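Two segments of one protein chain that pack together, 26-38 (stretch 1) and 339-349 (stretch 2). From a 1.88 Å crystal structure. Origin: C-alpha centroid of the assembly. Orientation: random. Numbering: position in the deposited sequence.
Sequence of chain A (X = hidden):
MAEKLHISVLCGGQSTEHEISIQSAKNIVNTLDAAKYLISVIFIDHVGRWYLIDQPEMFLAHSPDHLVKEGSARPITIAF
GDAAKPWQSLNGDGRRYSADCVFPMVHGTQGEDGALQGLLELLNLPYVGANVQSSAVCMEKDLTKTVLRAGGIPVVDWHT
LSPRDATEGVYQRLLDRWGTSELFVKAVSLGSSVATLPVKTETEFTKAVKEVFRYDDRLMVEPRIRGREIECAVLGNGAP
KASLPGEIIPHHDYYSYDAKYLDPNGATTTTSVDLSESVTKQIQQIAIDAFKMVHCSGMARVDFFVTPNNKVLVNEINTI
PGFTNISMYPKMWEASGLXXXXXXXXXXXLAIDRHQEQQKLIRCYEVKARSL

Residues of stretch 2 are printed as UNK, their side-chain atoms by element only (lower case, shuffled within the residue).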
# COMPACT_ATOMS: atom_id res chain seq x y z
N LYS A 26 15.43 -2.67 -19.97
CA LYS A 26 16.19 -3.17 -21.11
C LYS A 26 17.05 -4.36 -20.70
O LYS A 26 17.14 -5.34 -21.42
CB LYS A 26 17.04 -2.07 -21.73
CG LYS A 26 16.23 -1.04 -22.49
CD LYS A 26 17.16 0.01 -23.08
CE LYS A 26 16.40 1.02 -23.91
NZ LYS A 26 16.54 0.76 -25.36
N ASN A 27 17.68 -4.27 -19.55
CA ASN A 27 18.51 -5.38 -19.09
C ASN A 27 17.67 -6.61 -18.86
O ASN A 27 18.03 -7.72 -19.25
CB ASN A 27 19.24 -5.02 -17.80
CG ASN A 27 20.18 -6.11 -17.35
OD1 ASN A 27 20.90 -6.70 -18.15
ND2 ASN A 27 20.16 -6.41 -16.06
N ILE A 28 16.53 -6.42 -18.21
CA ILE A 28 15.63 -7.52 -17.94
C ILE A 28 15.16 -8.14 -19.26
O ILE A 28 15.19 -9.36 -19.43
CB ILE A 28 14.44 -7.05 -17.11
CG1 ILE A 28 14.90 -6.77 -15.67
CG2 ILE A 28 13.30 -8.09 -17.13
CD1 ILE A 28 13.90 -6.03 -14.83
N VAL A 29 14.75 -7.29 -20.19
CA VAL A 29 14.26 -7.78 -21.48
C VAL A 29 15.36 -8.52 -22.23
O VAL A 29 15.14 -9.55 -22.86
CB VAL A 29 13.68 -6.65 -22.33
CG1 VAL A 29 13.55 -7.07 -23.79
CG2 VAL A 29 12.31 -6.24 -21.77
N ASN A 30 16.57 -7.99 -22.14
CA ASN A 30 17.72 -8.60 -22.80
C ASN A 30 18.14 -9.91 -22.14
O ASN A 30 18.77 -10.76 -22.77
CB ASN A 30 18.89 -7.61 -22.78
CG ASN A 30 20.02 -8.06 -23.69
OD1 ASN A 30 19.78 -8.51 -24.80
ND2 ASN A 30 21.26 -7.94 -23.21
N THR A 31 17.78 -10.07 -20.88
CA THR A 31 18.28 -11.17 -20.08
C THR A 31 17.25 -12.28 -19.85
O THR A 31 17.62 -13.42 -19.57
CB THR A 31 18.84 -10.65 -18.73
OG1 THR A 31 19.89 -9.70 -19.01
CG2 THR A 31 19.41 -11.77 -17.91
N LEU A 32 15.96 -11.95 -19.97
CA LEU A 32 14.91 -12.97 -19.88
C LEU A 32 15.12 -14.11 -20.88
O LEU A 32 15.34 -13.89 -22.07
CB LEU A 32 13.52 -12.36 -20.09
CG LEU A 32 12.96 -11.58 -18.90
CD1 LEU A 32 11.76 -10.75 -19.33
CD2 LEU A 32 12.58 -12.53 -17.79
N ASP A 33 15.03 -15.34 -20.38
CA ASP A 33 15.30 -16.53 -21.18
C ASP A 33 14.32 -16.59 -22.35
O ASP A 33 13.15 -16.85 -22.18
CB ASP A 33 15.16 -17.76 -20.28
CG ASP A 33 15.55 -19.05 -20.98
OD1 ASP A 33 15.54 -19.08 -22.22
OD2 ASP A 33 15.87 -20.02 -20.26
N ALA A 34 14.81 -16.31 -23.56
CA ALA A 34 13.96 -16.28 -24.74
C ALA A 34 13.25 -17.61 -25.01
O ALA A 34 12.22 -17.65 -25.69
CB ALA A 34 14.77 -15.87 -25.95
N ALA A 35 13.79 -18.70 -24.48
CA ALA A 35 13.16 -20.02 -24.62
C ALA A 35 11.89 -20.13 -23.79
O ALA A 35 10.98 -20.87 -24.15
CB ALA A 35 14.14 -21.14 -24.25
N LYS A 36 11.81 -19.39 -22.70
CA LYS A 36 10.71 -19.56 -21.75
C LYS A 36 9.62 -18.52 -21.92
O LYS A 36 8.48 -18.76 -21.52
CB LYS A 36 11.21 -19.47 -20.32
CG LYS A 36 12.65 -19.86 -20.18
CD LYS A 36 12.81 -21.15 -19.45
CE LYS A 36 13.13 -20.89 -17.99
NZ LYS A 36 13.49 -22.17 -17.35
N TYR A 37 9.96 -17.37 -22.47
CA TYR A 37 9.08 -16.21 -22.37
C TYR A 37 8.83 -15.53 -23.69
O TYR A 37 9.74 -15.38 -24.51
CB TYR A 37 9.67 -15.18 -21.41
CG TYR A 37 10.05 -15.77 -20.08
CD1 TYR A 37 9.09 -16.33 -19.25
CD2 TYR A 37 11.38 -15.76 -19.65
CE1 TYR A 37 9.42 -16.87 -18.04
CE2 TYR A 37 11.72 -16.31 -18.43
CZ TYR A 37 10.74 -16.86 -17.63
OH TYR A 37 11.06 -17.41 -16.41
N LEU A 38 7.59 -15.11 -23.89
CA LEU A 38 7.27 -14.13 -24.92
C LEU A 38 7.20 -12.82 -24.18
O LEU A 38 6.38 -12.65 -23.28
CB LEU A 38 5.94 -14.43 -25.59
CG LEU A 38 5.92 -15.63 -26.53
CD1 LEU A 38 4.50 -15.85 -27.02
CD2 LEU A 38 6.87 -15.40 -27.68
N UNK A 339 23.24 -16.39 -11.77
CA UNK A 339 23.24 -15.54 -12.97
C UNK A 339 21.90 -14.82 -13.16
O UNK A 339 20.85 -15.29 -12.73
c UNK A 339 24.14 -17.72 -13.47
c UNK A 339 23.54 -17.80 -12.08
c UNK A 339 23.47 -16.55 -14.11
N UNK A 340 21.92 -13.67 -13.82
CA UNK A 340 20.71 -12.87 -13.92
C UNK A 340 19.50 -13.57 -14.58
O UNK A 340 18.37 -13.40 -14.12
c UNK A 340 20.98 -11.53 -14.60
s UNK A 340 19.59 -10.40 -14.41
N UNK A 341 19.73 -14.35 -15.66
CA UNK A 341 18.60 -15.07 -16.25
C UNK A 341 17.87 -15.94 -15.23
O UNK A 341 16.64 -15.96 -15.18
c UNK A 341 19.27 -15.96 -17.30
c UNK A 341 20.98 -14.59 -16.40
c UNK A 341 20.50 -15.21 -17.67
N UNK A 342 18.64 -16.67 -14.42
CA UNK A 342 18.09 -17.55 -13.40
C UNK A 342 17.38 -16.74 -12.32
O UNK A 342 16.35 -17.15 -11.81
c UNK A 342 19.19 -18.36 -12.73
o UNK A 342 19.72 -20.36 -13.92
n UNK A 342 20.99 -18.58 -14.34
c UNK A 342 20.00 -19.19 -13.72
N UNK A 343 17.98 -15.61 -11.96
CA UNK A 343 17.36 -14.71 -11.00
C UNK A 343 15.98 -14.31 -11.52
O UNK A 343 14.99 -14.37 -10.79
c UNK A 343 17.16 -12.70 -8.63
c UNK A 343 18.61 -11.12 -9.97
c UNK A 343 18.24 -13.46 -10.80
c UNK A 343 17.62 -12.29 -10.04
N UNK A 344 15.92 -13.91 -12.79
CA UNK A 344 14.64 -13.48 -13.36
C UNK A 344 13.64 -14.63 -13.38
O UNK A 344 12.46 -14.42 -13.10
c UNK A 344 15.92 -11.26 -16.33
c UNK A 344 15.21 -10.57 -14.00
c UNK A 344 15.75 -11.70 -14.87
c UNK A 344 14.84 -12.92 -14.77
N UNK A 345 14.09 -15.83 -13.72
CA UNK A 345 13.18 -16.99 -13.69
C UNK A 345 12.60 -17.17 -12.30
O UNK A 345 11.41 -17.44 -12.12
o UNK A 345 15.39 -18.89 -15.85
c UNK A 345 14.33 -18.29 -15.56
c UNK A 345 13.88 -18.29 -14.11
o UNK A 345 13.62 -17.70 -16.41
N UNK A 346 13.47 -17.07 -11.29
CA UNK A 346 13.02 -17.23 -9.92
C UNK A 346 12.02 -16.15 -9.51
O UNK A 346 11.00 -16.44 -8.88
c UNK A 346 16.06 -18.89 -8.17
c UNK A 346 14.23 -17.29 -8.97
c UNK A 346 15.01 -18.60 -9.22
n UNK A 346 17.03 -19.73 -8.53
o UNK A 346 15.99 -18.40 -7.05
N UNK A 347 12.28 -14.91 -9.91
CA UNK A 347 11.35 -13.83 -9.60
C UNK A 347 9.98 -14.09 -10.24
O UNK A 347 8.94 -13.87 -9.62
c UNK A 347 13.83 -10.89 -9.86
c UNK A 347 13.08 -12.00 -9.16
c UNK A 347 11.91 -12.48 -10.03
c UNK A 347 12.56 -11.55 -7.80
N UNK A 348 9.99 -14.55 -11.49
CA UNK A 348 8.73 -14.86 -12.16
C UNK A 348 8.02 -16.04 -11.48
O UNK A 348 6.81 -15.99 -11.25
c UNK A 348 9.89 -13.96 -15.75
c UNK A 348 8.94 -15.11 -13.67
c UNK A 348 9.26 -13.78 -14.37
c UNK A 348 7.74 -15.80 -14.29
N UNK A 349 8.77 -17.08 -11.15
CA UNK A 349 8.17 -18.23 -10.47
C UNK A 349 7.56 -17.85 -9.12
O UNK A 349 6.45 -18.26 -8.80
o UNK A 349 11.35 -21.11 -12.75
c UNK A 349 9.50 -20.12 -11.60
c UNK A 349 10.92 -20.69 -11.66
c UNK A 349 9.20 -19.36 -10.31
o UNK A 349 11.61 -20.69 -10.62
O HOH W 1 15.21 -15.72 -17.51
O HOH W 2 16.99 -19.37 -17.94
O HOH W 3 13.33 -22.16 -14.03

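Position 339 carries three side-chain carbons that close a ring onto its own backbone N, which identifies Pro339. It precedes the helix as its N-cap residue, and its side chain makes no contact with stretch 1, Pro339 CB staying 7.3 Å from Thr31 CG2.

Position 340 has one carbon followed by one sulfur, with no terminal methyl beyond it, and approaches Thr31 and Asn27, so it is Cys340. Its CB lies 3.7 Å from Thr31 CG2, and its SG is 4.4 Å from Asn27 ND2, a loose approach at the margin of contact.

Position 341 again shows three carbons joined back to N, the ring packing on the methyl of Thr31: Pro341. Thr31 CG2 stands 3.6 Å from Pro341 CD and 3.4 Å from Pro341 N. A proline is easily accommodated here in the first turn of a helix, where its nitrogen needs no hydrogen-bond partner.

Position 342 has two carbons, the second bearing one oxygen and one nitrogen, hence Asn342. Its CA-to-CB bond points away from stretch 1, and it makes no contact.

Position 343 has four carbons forked at the second, the pattern of Leu343. It makes no contact, Leu343 CB lying 7.4 Å from Thr31 CG2.

Position 344 repeats that four-carbon fork, but its CA-to-CB bond points toward stretch 1 and the fork lies against Ile28, Thr31 and Leu32: Leu344. Its CD1 sits at the end of the first helix, 3.7 Å from both Ile28 O and Leu32 N and 3.8 Å from Thr31 CB. On the other fork, CD2 is 4.2 Å from Ile28 CG1.

Position 345 has two carbons, the second carrying two oxygens, one of them meeting Tyr37 OH: Asp345. The hydroxyl Tyr37 OH donates a hydrogen bond to Asp345 OD1 at 2.6 Å, reaching the carboxylate near the plane of the tyrosine ring. Lys36 NZ is 4.1 Å from Asp345 OD2, too far for a salt bridge.

Position 346 has three carbons, the third with one oxygen and one nitrogen: Gln346, directed away from stretch 1. Position 347 has four carbons forked at the second, so it is Leu347, likewise without contact.

Position 348 has four carbons forked at the first, the longer arm ending over a face of the Tyr37 ring: Ile348. Its CD1 is 3.9 Å from the ring centroid and 26° off the normal, a CH-pi contact, and 3.7 Å from Leu32 CD2.

Position 349 has three carbons, the third bearing two oxygens, linked to Lys36 through water 3: Glu349. The water donates to Glu349 OE2 (2.6 Å) and weakly accepts from Lys36 NZ (3.3 Å).

The helices cross almost perpendicularly, 9.8 Å apart at closest approach, and Leu344 and Ile348, one turn apart, supply the apolar contact. Beside them Asp345 anchors Tyr37. Water 1 accepts from Asp33 N (2.9 Å) and donates to Pro341 O (2.7 Å) and Asp345 OD1 (2.8 Å); water 2 donates to Asp33 OD2 and Asp345 OD2, both at 2.7 Å, bridging two like-charged carboxylates.

Stretch 2 339-349: PCPNLLDQLIE
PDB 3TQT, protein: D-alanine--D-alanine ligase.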